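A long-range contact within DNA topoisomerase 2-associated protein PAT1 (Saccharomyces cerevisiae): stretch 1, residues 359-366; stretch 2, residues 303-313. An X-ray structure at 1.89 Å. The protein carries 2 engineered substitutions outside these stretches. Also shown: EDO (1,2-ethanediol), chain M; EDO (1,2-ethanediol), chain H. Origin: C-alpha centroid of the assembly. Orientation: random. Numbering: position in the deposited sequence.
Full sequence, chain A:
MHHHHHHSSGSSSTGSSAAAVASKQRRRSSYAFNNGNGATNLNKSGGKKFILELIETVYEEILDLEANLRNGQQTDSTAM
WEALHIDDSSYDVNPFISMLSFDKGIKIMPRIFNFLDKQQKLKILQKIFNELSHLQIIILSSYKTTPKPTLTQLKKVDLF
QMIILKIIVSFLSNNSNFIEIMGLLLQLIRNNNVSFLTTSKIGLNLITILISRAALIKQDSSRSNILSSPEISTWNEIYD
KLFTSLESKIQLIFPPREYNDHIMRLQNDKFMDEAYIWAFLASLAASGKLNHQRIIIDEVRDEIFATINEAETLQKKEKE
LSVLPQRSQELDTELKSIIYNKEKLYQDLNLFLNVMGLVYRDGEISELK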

# COMPACT_ATOMS: atom_id res chain seq x y z
N VAL A 359 -4.15 19.72 13.80
CA VAL A 359 -2.89 19.27 14.40
C VAL A 359 -3.09 18.70 15.82
O VAL A 359 -3.88 19.24 16.59
CB VAL A 359 -1.78 20.38 14.35
CG1 VAL A 359 -2.14 21.61 15.19
CG2 VAL A 359 -0.40 19.84 14.72
N TYR A 360 -2.37 17.61 16.14
CA TYR A 360 -2.34 17.03 17.48
C TYR A 360 -1.07 17.58 18.14
O TYR A 360 0.05 17.24 17.72
CB TYR A 360 -2.37 15.49 17.49
CG TYR A 360 -2.30 14.94 18.90
CD1 TYR A 360 -3.34 15.14 19.80
CD2 TYR A 360 -1.15 14.31 19.37
CE1 TYR A 360 -3.26 14.69 21.12
CE2 TYR A 360 -1.06 13.84 20.68
CZ TYR A 360 -2.12 14.04 21.56
OH TYR A 360 -2.03 13.60 22.85
N ARG A 361 -1.24 18.45 19.13
CA ARG A 361 -0.15 19.14 19.82
C ARG A 361 -0.62 19.55 21.21
O ARG A 361 -1.74 20.04 21.36
CB ARG A 361 0.27 20.37 18.98
CG ARG A 361 1.55 21.07 19.41
CD ARG A 361 2.08 21.99 18.31
NE ARG A 361 1.09 22.97 17.84
CZ ARG A 361 1.02 23.43 16.59
NH1 ARG A 361 1.87 23.01 15.66
NH2 ARG A 361 0.09 24.32 16.26
N ASP A 362 0.26 19.36 22.22
CA ASP A 362 0.04 19.68 23.64
C ASP A 362 -1.16 18.90 24.23
O ASP A 362 -1.95 19.45 25.01
CB ASP A 362 -0.07 21.21 23.88
CG ASP A 362 0.99 22.07 23.20
OD1 ASP A 362 2.15 21.61 23.08
OD2 ASP A 362 0.67 23.22 22.83
N GLY A 363 -1.27 17.63 23.85
CA GLY A 363 -2.31 16.71 24.30
C GLY A 363 -3.70 16.93 23.76
O GLY A 363 -4.66 16.35 24.28
N GLU A 364 -3.84 17.76 22.69
CA GLU A 364 -5.14 18.08 22.08
C GLU A 364 -5.08 18.25 20.55
O GLU A 364 -4.02 18.57 20.01
CB GLU A 364 -5.70 19.37 22.69
CG GLU A 364 -6.48 19.15 23.98
CD GLU A 364 -6.97 20.39 24.71
OE1 GLU A 364 -6.83 21.51 24.16
OE2 GLU A 364 -7.51 20.23 25.83
N ILE A 365 -6.23 18.05 19.87
CA ILE A 365 -6.37 18.28 18.43
C ILE A 365 -6.92 19.71 18.28
O ILE A 365 -7.97 20.03 18.82
CB ILE A 365 -7.27 17.26 17.67
CG1 ILE A 365 -6.79 15.81 17.85
CG2 ILE A 365 -7.37 17.62 16.17
CD1 ILE A 365 -7.94 14.80 17.65
N SER A 366 -6.20 20.56 17.54
CA SER A 366 -6.60 21.95 17.33
C SER A 366 -6.39 22.36 15.87
O SER A 366 -5.84 21.59 15.08
CB SER A 366 -5.80 22.86 18.26
OG SER A 366 -4.41 22.74 18.02
C1 EDO M . -3.42 2.93 18.25
O1 EDO M . -4.12 1.97 17.47
C2 EDO M . -1.90 2.96 17.91
O2 EDO M . -1.64 3.71 16.73
C1 EDO H . -5.97 -0.62 16.01
O1 EDO H . -5.51 0.63 15.52
C2 EDO H . -6.61 -1.41 14.85
O2 EDO H . -5.63 -1.84 13.90
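Stretch 2 303-313: EIFATINEAET

A helix that packs on a β-hairpin usually does so through one stripe of its surface, with residues three or four positions apart turned to the same side, while the hairpin offers side chains from one of its faces. The contact between residues 303-313 and 359-366 of PAT1 is a compact example; the touching residues are at least 48 apart in sequence, and the contact buries 252 Å² in all.

The backbones set the frame. Stretch 2 is helical throughout, part of a helix that extends beyond it in both directions; phi and psi stay near -65° and -42°, and each amide from T307 N to T313 N bonds to the carbonyl four residues earlier, as in I308 N to I304 O at 3.1 Å and E312 N to I308 O at 2.9 Å. Stretch 1 is the tip of a hairpin. V359 and S366 are joined by two bonds, V359 N to S366 O and S366 N to V359 O, both 2.8 Å. Nearer the turn, R361 N reaches E364 O at 2.9 Å, whereas the return bond from E364 N to R361 O is weak at 3.4 Å. A type I' turn from R361 to E364 reverses the chain, with D362 and G363 both at positive phi, a region that glycine enters easily. The helix runs at 130° to the strand 364-366, obliquely but closer to antiparallel than parallel, and the axes approach to 11.0 Å. The nearest CA atoms are those of G363 and E312, 7.7 Å apart, so the later part of the stretch lies by the turn.

The apolar packing follows the helical stripe. I304 and I308, one turn apart, both meet I365, whose CA-to-CB bond points toward the helix. I365 CD1 lies 3.7 Å from I304 CG2 and 3.6 Å from I308 CD1, so a single methyl group touches both isoleucines. F305 starts away from the hairpin, yet its ring comes back far enough for CE1 to approach I365 CD1 at 4.4 Å, a looser contact made at the ring edge. Neighbouring E364 points away from the helix and makes no contact with it.

The aromatic contact belongs to Y360, which also points toward the helix and has a t chi1. I308 CG1 sits over one face of its ring, 4.0 Å from the centroid and 19° off the normal, a CH-π arrangement; Y360 CE1 lies 3.8 Å from the same I308 CG1. I308 therefore packs against both hairpin residues, Y360 and I365.

The polar contact completes the pattern. One turn beyond I308, E312 leaves the helix sideways, but its extended side chain brings the carboxylate to the tyrosine: Y360 OH donates a hydrogen bond to E312 OE2 at 2.9 Å, near the plane of the ring. The hydroxyl thus finds a carboxylate acceptor while one face of the ring rests on I308. The same E312 OE2 lies 3.6 Å from G363 O, placing the carboxylate beside the turn.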

# COMPACT_ATOMS: atom_id res chain seq x y z
N GLU A 303 -10.33 5.55 15.94
CA GLU A 303 -8.94 5.20 15.64
C GLU A 303 -7.99 6.36 15.96
O GLU A 303 -6.90 6.11 16.47
CB GLU A 303 -8.78 4.73 14.20
CG GLU A 303 -9.44 3.37 13.93
CD GLU A 303 -8.93 2.14 14.66
OE1 GLU A 303 -9.65 1.11 14.63
OE2 GLU A 303 -7.82 2.18 15.26
N ILE A 304 -8.47 7.62 15.78
CA ILE A 304 -7.73 8.84 16.13
C ILE A 304 -7.52 8.86 17.66
O ILE A 304 -6.39 9.05 18.12
CB ILE A 304 -8.44 10.13 15.60
CG1 ILE A 304 -8.38 10.22 14.05
CG2 ILE A 304 -7.87 11.40 16.25
CD1 ILE A 304 -9.33 11.21 13.40
N PHE A 305 -8.61 8.63 18.43
CA PHE A 305 -8.57 8.60 19.90
C PHE A 305 -7.71 7.44 20.46
O PHE A 305 -6.95 7.66 21.41
CB PHE A 305 -9.98 8.62 20.51
CG PHE A 305 -10.81 9.85 20.20
CD1 PHE A 305 -10.21 11.07 19.90
CD2 PHE A 305 -12.20 9.80 20.23
CE1 PHE A 305 -10.97 12.20 19.59
CE2 PHE A 305 -12.97 10.94 19.96
CZ PHE A 305 -12.35 12.13 19.63
N ALA A 306 -7.79 6.23 19.85
CA ALA A 306 -6.98 5.07 20.25
C ALA A 306 -5.48 5.38 20.10
O ALA A 306 -4.71 5.06 21.01
CB ALA A 306 -7.35 3.85 19.42
N THR A 307 -5.07 6.06 18.99
CA THR A 307 -3.69 6.47 18.72
C THR A 307 -3.20 7.50 19.74
O THR A 307 -2.06 7.39 20.19
CB THR A 307 -3.51 6.95 17.25
OG1 THR A 307 -3.88 5.89 16.37
CG2 THR A 307 -2.08 7.35 16.94
N ILE A 308 -4.05 8.50 20.07
CA ILE A 308 -3.78 9.54 21.07
C ILE A 308 -3.55 8.88 22.45
O ILE A 308 -2.61 9.25 23.16
CB ILE A 308 -4.89 10.63 21.09
CG1 ILE A 308 -4.81 11.52 19.81
CG2 ILE A 308 -4.85 11.49 22.38
CD1 ILE A 308 -6.07 12.36 19.57
N ASN A 309 -4.39 7.88 22.80
CA ASN A 309 -4.27 7.17 24.08
C ASN A 309 -2.95 6.42 24.17
O ASN A 309 -2.29 6.47 25.21
CB ASN A 309 -5.45 6.23 24.32
CG ASN A 309 -6.79 6.91 24.57
OD1 ASN A 309 -6.89 8.02 25.12
ND2 ASN A 309 -7.85 6.22 24.21
N GLU A 310 -2.53 5.76 23.06
CA GLU A 310 -1.26 5.03 22.98
C GLU A 310 -0.07 5.99 23.15
O GLU A 310 0.85 5.69 23.90
CB GLU A 310 -1.15 4.22 21.68
CG GLU A 310 -2.14 3.08 21.57
CD GLU A 310 -1.96 1.89 22.50
OE1 GLU A 310 -0.92 1.20 22.39
OE2 GLU A 310 -2.88 1.63 23.30
N ALA A 311 -0.14 7.17 22.49
CA ALA A 311 0.89 8.21 22.56
C ALA A 311 0.99 8.77 23.98
O ALA A 311 2.10 8.92 24.47
CB ALA A 311 0.59 9.32 21.56
N GLU A 312 -0.18 9.03 24.64
CA GLU A 312 -0.26 9.53 26.02
C GLU A 312 0.26 8.50 27.04
O GLU A 312 0.91 8.90 28.00
CB GLU A 312 -1.67 10.06 26.37
CG GLU A 312 -1.97 11.41 25.72
CD GLU A 312 -3.36 12.01 25.83
OE1 GLU A 312 -4.20 11.48 26.60
OE2 GLU A 312 -3.61 13.04 25.16
N THR A 313 0.02 7.18 26.81
CA THR A 313 0.55 6.10 27.67
C THR A 313 2.10 6.10 27.57
O THR A 313 2.77 6.01 28.60
CB THR A 313 -0.08 4.74 27.31
OG1 THR A 313 -1.47 4.80 27.62
CG2 THR A 313 0.54 3.55 28.08